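Side-chain contacts in exoglucanase A (PDB 7CBD), which hydrolyses beta-1,4-glucosidic bonds of cellulose with inversion of the anomeric configuration, releasing cellobiose from the non-reducing chain ends: residues L38-K41 with M42-V45; L117-Y120 with K121-I125; Q419-T422 with L423-A427. All coordinates share one frame; numbering follows the deposited sequence.

The three contacts are local, each along one helix of the family 6 catalytic domain or at its end. Interactions 1 and 3 belong together: helices 36-45 and 417-425 pack against each other with the centres of the two contacts about 10 Å apart. M42 CG lies 3.7 Å from F420 CE2, and L38 CD1 lies 3.7 Å from V424 CG1. Interaction 2 sits elsewhere, its nearest atoms about 23 Å from interaction 1 and about 21 Å from interaction 3, on a helix that flanks the parallel strands. Interactions 1 and 2 lie away from the predicted catalytic residues, whereas in interaction 3 the side chain of Q419 comes within about 5 Å of that of D371, the predicted nucleophile.

Interaction 1: residues L38-K41 with M42-V45; sequences LAAK and MRTV
The guanidinium of R43 folds back along helix 36-45 and lies over the backbone of A39 and A40, one turn earlier. Its chain leaves with CG anti to the carbonyl carbon and then bends at chi3 (-63°), which turns the flat group back toward the N-terminal end. A40 CA stands under one face, while NH2 approaches A40 CB at 3.5 Å and NH1 approaches A39 CB at 3.8 Å. The polar end is fixed from outside by T434, whose carbonyl oxygen accepts from NE. L38 and M42 are an i to i+4 pair on a buried part of this alpha-helix, where it packs on helix 417-425; the methionine chain runs extended and places CE 4.1 Å from L38 CG. Both side chains also touch that helix, M42 on F420 and L38 on V424. Backbone bonds keep the turns regular, M42 N to L38 O at 3.0 Å and R43 N to A39 O at 2.9 Å. Near the helix end the T44 hydroxyl is held by G432 and T434, with OG1 beside the backbone N (chi1 -59°). V45 N donates to K41 O at 3.1 Å, and V45 CG2 rests 3.5 Å from that same oxygen.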
loop_
_atom_site.group_PDB
_atom_site.type_symbol
_atom_site.label_atom_id
_atom_site.label_comp_id
_atom_site.label_asym_id
_atom_site.label_seq_id
_atom_site.Cartn_x
_atom_site.Cartn_y
_atom_site.Cartn_z
ATOM N N LEU A 38 18.002 13.059 -13.498
ATOM C CA LEU A 38 16.870 12.198 -13.193
ATOM C C LEU A 38 17.313 10.746 -13.082
ATOM O O LEU A 38 16.879 10.026 -12.173
ATOM C CB LEU A 38 15.806 12.362 -14.274
ATOM C CG LEU A 38 14.582 11.459 -14.153
ATOM C CD1 LEU A 38 13.853 11.791 -12.859
ATOM C CD2 LEU A 38 13.687 11.653 -15.364
ATOM N N ALA A 39 18.197 10.305 -13.980
ATOM C CA ALA A 39 18.751 8.958 -13.876
ATOM C C ALA A 39 19.393 8.724 -12.514
ATOM O O ALA A 39 19.235 7.652 -11.922
ATOM C CB ALA A 39 19.761 8.717 -14.999
ATOM N N ALA A 40 20.135 9.716 -12.006
ATOM C CA ALA A 40 20.802 9.562 -10.714
ATOM C C ALA A 40 19.793 9.394 -9.580
ATOM O O ALA A 40 20.014 8.606 -8.648
ATOM C CB ALA A 40 21.724 10.758 -10.461
ATOM N N LYS A 41 18.681 10.136 -9.634
ATOM C CA LYS A 41 17.633 9.972 -8.629
ATOM C C LYS A 41 17.003 8.586 -8.712
ATOM O O LYS A 41 16.742 7.950 -7.684
ATOM C CB LYS A 41 16.553 11.032 -8.823
ATOM C CG LYS A 41 16.977 12.459 -8.515
ATOM C CD LYS A 41 15.807 13.390 -8.815
ATOM C CE LYS A 41 16.003 14.793 -8.281
ATOM N NZ LYS A 41 14.765 15.600 -8.491
ATOM N N MET A 42 16.752 8.104 -9.932
ATOM C CA MET A 42 16.226 6.752 -10.091
ATOM C C MET A 42 17.175 5.719 -9.495
ATOM O O MET A 42 16.732 4.768 -8.844
ATOM C CB MET A 42 15.944 6.458 -11.563
ATOM C CG MET A 42 14.836 7.308 -12.149
ATOM S SD MET A 42 14.473 6.824 -13.850
ATOM C CE MET A 42 12.962 7.740 -14.145
ATOM N N ARG A 43 18.488 5.903 -9.678
ATOM C CA ARG A 43 19.436 4.967 -9.080
ATOM C C ARG A 43 19.318 4.943 -7.559
ATOM O O ARG A 43 19.429 3.881 -6.941
ATOM C CB ARG A 43 20.859 5.282 -9.536
ATOM C CG ARG A 43 21.073 5.014 -11.024
ATOM C CD ARG A 43 22.540 5.029 -11.416
ATOM N NE ARG A 43 23.167 6.333 -11.205
ATOM C CZ ARG A 43 23.279 7.278 -12.138
ATOM N NH1 ARG A 43 22.790 7.091 -13.360
ATOM N NH2 ARG A 43 23.881 8.423 -11.843
ATOM N N THR A 44 19.073 6.100 -6.936
ATOM C CA THR A 44 18.846 6.122 -5.491
ATOM C C THR A 44 17.607 5.320 -5.115
ATOM O O THR A 44 17.617 4.563 -4.137
ATOM C CB THR A 44 18.708 7.563 -5.006
ATOM O OG1 THR A 44 19.901 8.276 -5.330
ATOM C CG2 THR A 44 18.475 7.610 -3.495
ATOM N N VAL A 45 16.531 5.467 -5.887
ATOM C CA VAL A 45 15.298 4.736 -5.607
ATOM C C VAL A 45 15.539 3.230 -5.627
ATOM O O VAL A 45 14.966 2.485 -4.819
ATOM C CB VAL A 45 14.208 5.169 -6.603
ATOM C CG1 VAL A 45 12.976 4.273 -6.514
ATOM C CG2 VAL A 45 13.825 6.622 -6.368
#

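Interaction 2: residues L117-Y120 with K121-I125; sequences LARY and KSEYI
L117-Y120 continues without a gap into K121-I125 as one helix, and K121 N opens the series of backbone bonds by donating to L117 O at 3.0 Å. Regular i to i+4 bonds continue as far as E123, after which the helix widens into a pi-type turn: Y120 O accepts I125 N at 2.8 Å in a nearly straight bond (174°), with only a weak bond from Y124 N. Helix 114-132 packs here on strand 87-93 of the central sheet and on helix 161-182, as expected for the distorted alpha/beta barrel of family 6. Y120, Y124 and I125 all touch I93 of that strand. The widened turn brings I125 beneath the Y120 ring, where CG1 stands over one face, 3.9 Å from the centroid, in a CH-pi contact. Beside helix 161-182, K121 reaches back, fully extended, to set CE 3.9 Å from L117 CG. In the conformer given, S122 OG adds a second bond to A118 O, arriving from the opposite face of the carbonyl plane to S122 N. The tyrosine hydroxyls are held from outside, Y120 OH by E147 and Y124 OH by M54 and Y94. The two rings are nearly parallel (23°) but slid so far apart that they barely overlap, and they touch through Y120 CE1 and Y124 CD2, 3.5 Å apart.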
loop_
_atom_site.group_PDB
_atom_site.type_symbol
_atom_site.label_atom_id
_atom_site.label_comp_id
_atom_site.label_asym_id
_atom_site.label_seq_id
_atom_site.Cartn_x
_atom_site.Cartn_y
_atom_site.Cartn_z
ATOM N N LEU A 117 -12.473 -20.657 -2.301
ATOM C CA LEU A 117 -11.897 -20.649 -0.959
ATOM C C LEU A 117 -11.033 -21.879 -0.711
ATOM O O LEU A 117 -9.970 -21.775 -0.095
ATOM C CB LEU A 117 -12.998 -20.542 0.092
ATOM C CG LEU A 117 -12.518 -20.537 1.547
ATOM C CD1 LEU A 117 -11.722 -19.271 1.859
ATOM C CD2 LEU A 117 -13.705 -20.697 2.500
ATOM N N ALA A 118 -11.470 -23.052 -1.172
ATOM C CA ALA A 118 -10.647 -24.243 -0.977
ATOM C C ALA A 118 -9.301 -24.093 -1.681
ATOM O O ALA A 118 -8.266 -24.520 -1.157
ATOM C CB ALA A 118 -11.398 -25.492 -1.441
ATOM N N ARG A 119 -9.291 -23.466 -2.859
ATOM C CA ARG A 119 -8.035 -23.228 -3.565
ATOM C C ARG A 119 -7.188 -22.177 -2.857
ATOM O O ARG A 119 -5.958 -22.294 -2.798
ATOM C CB ARG A 119 -8.337 -22.785 -4.994
ATOM C CG ARG A 119 -7.165 -22.855 -5.944
ATOM C CD ARG A 119 -7.661 -22.998 -7.375
ATOM N NE ARG A 119 -9.122 -23.059 -7.410
ATOM C CZ ARG A 119 -9.873 -22.831 -8.485
ATOM N NH1 ARG A 119 -9.315 -22.528 -9.650
ATOM N NH2 ARG A 119 -11.191 -22.910 -8.389
ATOM N N TYR A 120 -7.826 -21.132 -2.328
ATOM C CA TYR A 120 -7.094 -20.140 -1.544
ATOM C C TYR A 120 -6.350 -20.800 -0.389
ATOM O O TYR A 120 -5.173 -20.520 -0.146
ATOM C CB TYR A 120 -8.072 -19.105 -1.002
ATOM C CG TYR A 120 -7.432 -17.991 -0.197
ATOM C CD1 TYR A 120 -6.727 -16.967 -0.831
ATOM C CD2 TYR A 120 -7.566 -17.937 1.190
ATOM C CE1 TYR A 120 -6.168 -15.927 -0.109
ATOM C CE2 TYR A 120 -6.998 -16.899 1.928
ATOM C CZ TYR A 120 -6.308 -15.897 1.268
ATOM O OH TYR A 120 -5.757 -14.869 1.984
ATOM N N LYS A 121 -7.024 -21.703 0.318
ATOM C CA LYS A 121 -6.399 -22.361 1.457
ATOM C C LYS A 121 -5.283 -23.299 1.013
ATOM O O LYS A 121 -4.156 -23.214 1.510
ATOM C CB LYS A 121 -7.451 -23.127 2.262
ATOM C CG LYS A 121 -8.490 -22.260 2.945
ATOM C CD LYS A 121 -9.511 -23.117 3.667
ATOM C CE LYS A 121 -10.541 -22.279 4.408
ATOM N NZ LYS A 121 -11.592 -23.153 4.994
ATOM N N SER A 122 -5.575 -24.197 0.071
ATOM C CA SER A 122 -4.677 -25.308 -0.217
ATOM C C SER A 122 -3.588 -24.971 -1.225
ATOM O O SER A 122 -2.488 -25.527 -1.137
ATOM C CB SER A 122 -5.475 -26.519 -0.711
ATOM O OG SER A 122 -5.941 -26.317 -2.032
ATOM N N GLU A 123 -3.865 -24.086 -2.184
ATOM C CA GLU A 123 -2.925 -23.776 -3.251
ATOM C C GLU A 123 -2.294 -22.400 -3.130
ATOM O O GLU A 123 -1.361 -22.095 -3.884
ATOM C CB GLU A 123 -3.607 -23.897 -4.626
ATOM C CG GLU A 123 -4.065 -25.302 -4.978
ATOM C CD GLU A 123 -4.970 -25.342 -6.208
ATOM O OE1 GLU A 123 -4.722 -24.576 -7.169
ATOM O OE2 GLU A 123 -5.943 -26.133 -6.208
ATOM N N TYR A 124 -2.773 -21.564 -2.212
ATOM C CA TYR A 124 -2.191 -20.240 -2.019
ATOM C C TYR A 124 -1.610 -20.107 -0.614
ATOM O O TYR A 124 -0.385 -20.032 -0.465
ATOM C CB TYR A 124 -3.215 -19.150 -2.369
ATOM C CG TYR A 124 -2.643 -17.761 -2.225
ATOM C CD1 TYR A 124 -1.795 -17.228 -3.194
ATOM C CD2 TYR A 124 -2.933 -16.992 -1.105
ATOM C CE1 TYR A 124 -1.237 -15.952 -3.040
ATOM C CE2 TYR A 124 -2.384 -15.722 -0.943
ATOM C CZ TYR A 124 -1.540 -15.209 -1.912
ATOM O OH TYR A 124 -0.996 -13.955 -1.740
ATOM N N ILE A 125 -2.441 -20.106 0.432
ATOM C CA ILE A 125 -1.913 -19.929 1.784
ATOM C C ILE A 125 -1.005 -21.093 2.180
ATOM O O ILE A 125 0.092 -20.888 2.710
ATOM C CB ILE A 125 -3.043 -19.707 2.805
ATOM C CG1 ILE A 125 -3.800 -18.402 2.522
ATOM C CG2 ILE A 125 -2.480 -19.704 4.224
ATOM C CD1 ILE A 125 -2.954 -17.146 2.570
#

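Interaction 3: residues Q419-T422 with L423-A427; sequences QFVT and LVKNA
Q419 O receives the backbone N-H of L423 at 2.8 Å, in a fairly straight bond (159°) across one turn of helix 417-425. The two side chains run alongside each other, Q419 CG touching L423 CD1 at 4.0 Å, and both also touch R298. Q419 NE2 donates to N336 OD1; the Q419 side chain lies about 5 Å from that of D371, the predicted nucleophile. On another side of the helix, F420 and V424 lie one turn apart on the face that packs against helices 19-30 and 36-45. With CG anti to its own amide nitrogen (chi1 -171°), the phenylalanine brings its ring beside V424, and V424 CG2 stands over one ring face, 3.8 Å from the centroid and 17° off the normal, in a CH-pi contact. The same ring meets W415 with the planes at about 55°. Toward the more exposed side, K425 lies alongside V421, with CD and CE each 3.9 Å from V421 CG1. At the C-terminal end, T422 O accepts the last i to i+4 bond of the helix, from N426 N at 2.8 Å. N426 is the first residue to leave helical geometry, and N426 ND2 donates to G339 O, which ties the helix end to a neighbouring loop. Its side chain lies alongside that of T422, pointing the same way, with ND2 3.6 Å from T422 CG2.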
loop_
_atom_site.group_PDB
_atom_site.type_symbol
_atom_site.label_atom_id
_atom_site.label_comp_id
_atom_site.label_asym_id
_atom_site.label_seq_id
_atom_site.Cartn_x
_atom_site.Cartn_y
_atom_site.Cartn_z
ATOM N N GLN A 419 4.750 6.855 -15.683
ATOM C CA GLN A 419 4.366 7.015 -14.291
ATOM C C GLN A 419 5.590 7.041 -13.387
ATOM O O GLN A 419 5.663 7.859 -12.464
ATOM C CB GLN A 419 3.427 5.889 -13.887
ATOM C CG GLN A 419 2.950 5.985 -12.455
ATOM C CD GLN A 419 2.143 4.776 -12.057
ATOM O OE1 GLN A 419 2.645 3.654 -12.092
ATOM N NE2 GLN A 419 0.875 4.988 -11.701
ATOM N N PHE A 420 6.572 6.173 -13.644
ATOM C CA PHE A 420 7.768 6.190 -12.808
ATOM C C PHE A 420 8.535 7.497 -12.961
ATOM O O PHE A 420 9.053 8.028 -11.975
ATOM C CB PHE A 420 8.676 4.998 -13.091
ATOM C CG PHE A 420 9.802 4.861 -12.101
ATOM C CD1 PHE A 420 9.542 4.589 -10.762
ATOM C CD2 PHE A 420 11.118 5.016 -12.496
ATOM C CE1 PHE A 420 10.565 4.462 -9.850
ATOM C CE2 PHE A 420 12.150 4.887 -11.578
ATOM C CZ PHE A 420 11.873 4.609 -10.258
ATOM N N VAL A 421 8.617 8.031 -14.182
ATOM C CA VAL A 421 9.249 9.334 -14.377
ATOM C C VAL A 421 8.575 10.381 -13.496
ATOM O O VAL A 421 9.238 11.135 -12.772
ATOM C CB VAL A 421 9.216 9.721 -15.865
ATOM C CG1 VAL A 421 9.549 11.196 -16.054
ATOM C CG2 VAL A 421 10.172 8.851 -16.654
ATOM N N THR A 422 7.240 10.433 -13.541
ATOM C CA THR A 422 6.501 11.400 -12.734
ATOM C C THR A 422 6.682 11.136 -11.244
ATOM O O THR A 422 6.864 12.076 -10.460
ATOM C CB THR A 422 5.024 11.349 -13.115
ATOM O OG1 THR A 422 4.887 11.765 -14.476
ATOM C CG2 THR A 422 4.189 12.259 -12.224
ATOM N N LEU A 423 6.642 9.860 -10.838
ATOM C CA LEU A 423 6.796 9.517 -9.426
ATOM C C LEU A 423 8.118 10.028 -8.874
ATOM O O LEU A 423 8.178 10.514 -7.737
ATOM C CB LEU A 423 6.712 8.004 -9.237
ATOM C CG LEU A 423 5.310 7.403 -9.256
ATOM C CD1 LEU A 423 5.408 5.888 -9.323
ATOM C CD2 LEU A 423 4.515 7.839 -8.032
ATOM N N VAL A 424 9.193 9.921 -9.660
ATOM C CA VAL A 424 10.501 10.380 -9.204
ATOM C C VAL A 424 10.590 11.902 -9.252
ATOM O O VAL A 424 11.032 12.544 -8.293
ATOM C CB VAL A 424 11.616 9.697 -10.018
ATOM C CG1 VAL A 424 12.986 10.236 -9.618
ATOM C CG2 VAL A 424 11.563 8.194 -9.819
ATOM N N LYS A 425 10.147 12.505 -10.361
ATOM C CA LYS A 425 10.157 13.962 -10.469
ATOM C C LYS A 425 9.366 14.607 -9.342
ATOM O O LYS A 425 9.740 15.670 -8.840
ATOM C CB LYS A 425 9.557 14.389 -11.804
ATOM C CG LYS A 425 10.444 14.164 -13.004
ATOM C CD LYS A 425 9.695 14.618 -14.251
ATOM C CE LYS A 425 10.616 14.932 -15.397
ATOM N NZ LYS A 425 11.398 13.757 -15.813
ATOM N N ASN A 426 8.254 13.987 -8.946
ATOM C CA ASN A 426 7.336 14.583 -7.984
ATOM C C ASN A 426 7.537 14.055 -6.573
ATOM O O ASN A 426 6.642 14.189 -5.733
ATOM C CB ASN A 426 5.886 14.394 -8.434
ATOM C CG ASN A 426 5.530 15.262 -9.622
ATOM O OD1 ASN A 426 6.359 16.027 -10.118
ATOM N ND2 ASN A 426 4.290 15.152 -10.089
ATOM N N ALA A 427 8.694 13.474 -6.286
ATOM C CA ALA A 427 8.926 12.931 -4.958
ATOM C C ALA A 427 8.933 14.039 -3.912
ATOM O O ALA A 427 9.409 15.152 -4.158
ATOM C CB ALA A 427 10.258 12.195 -4.925
#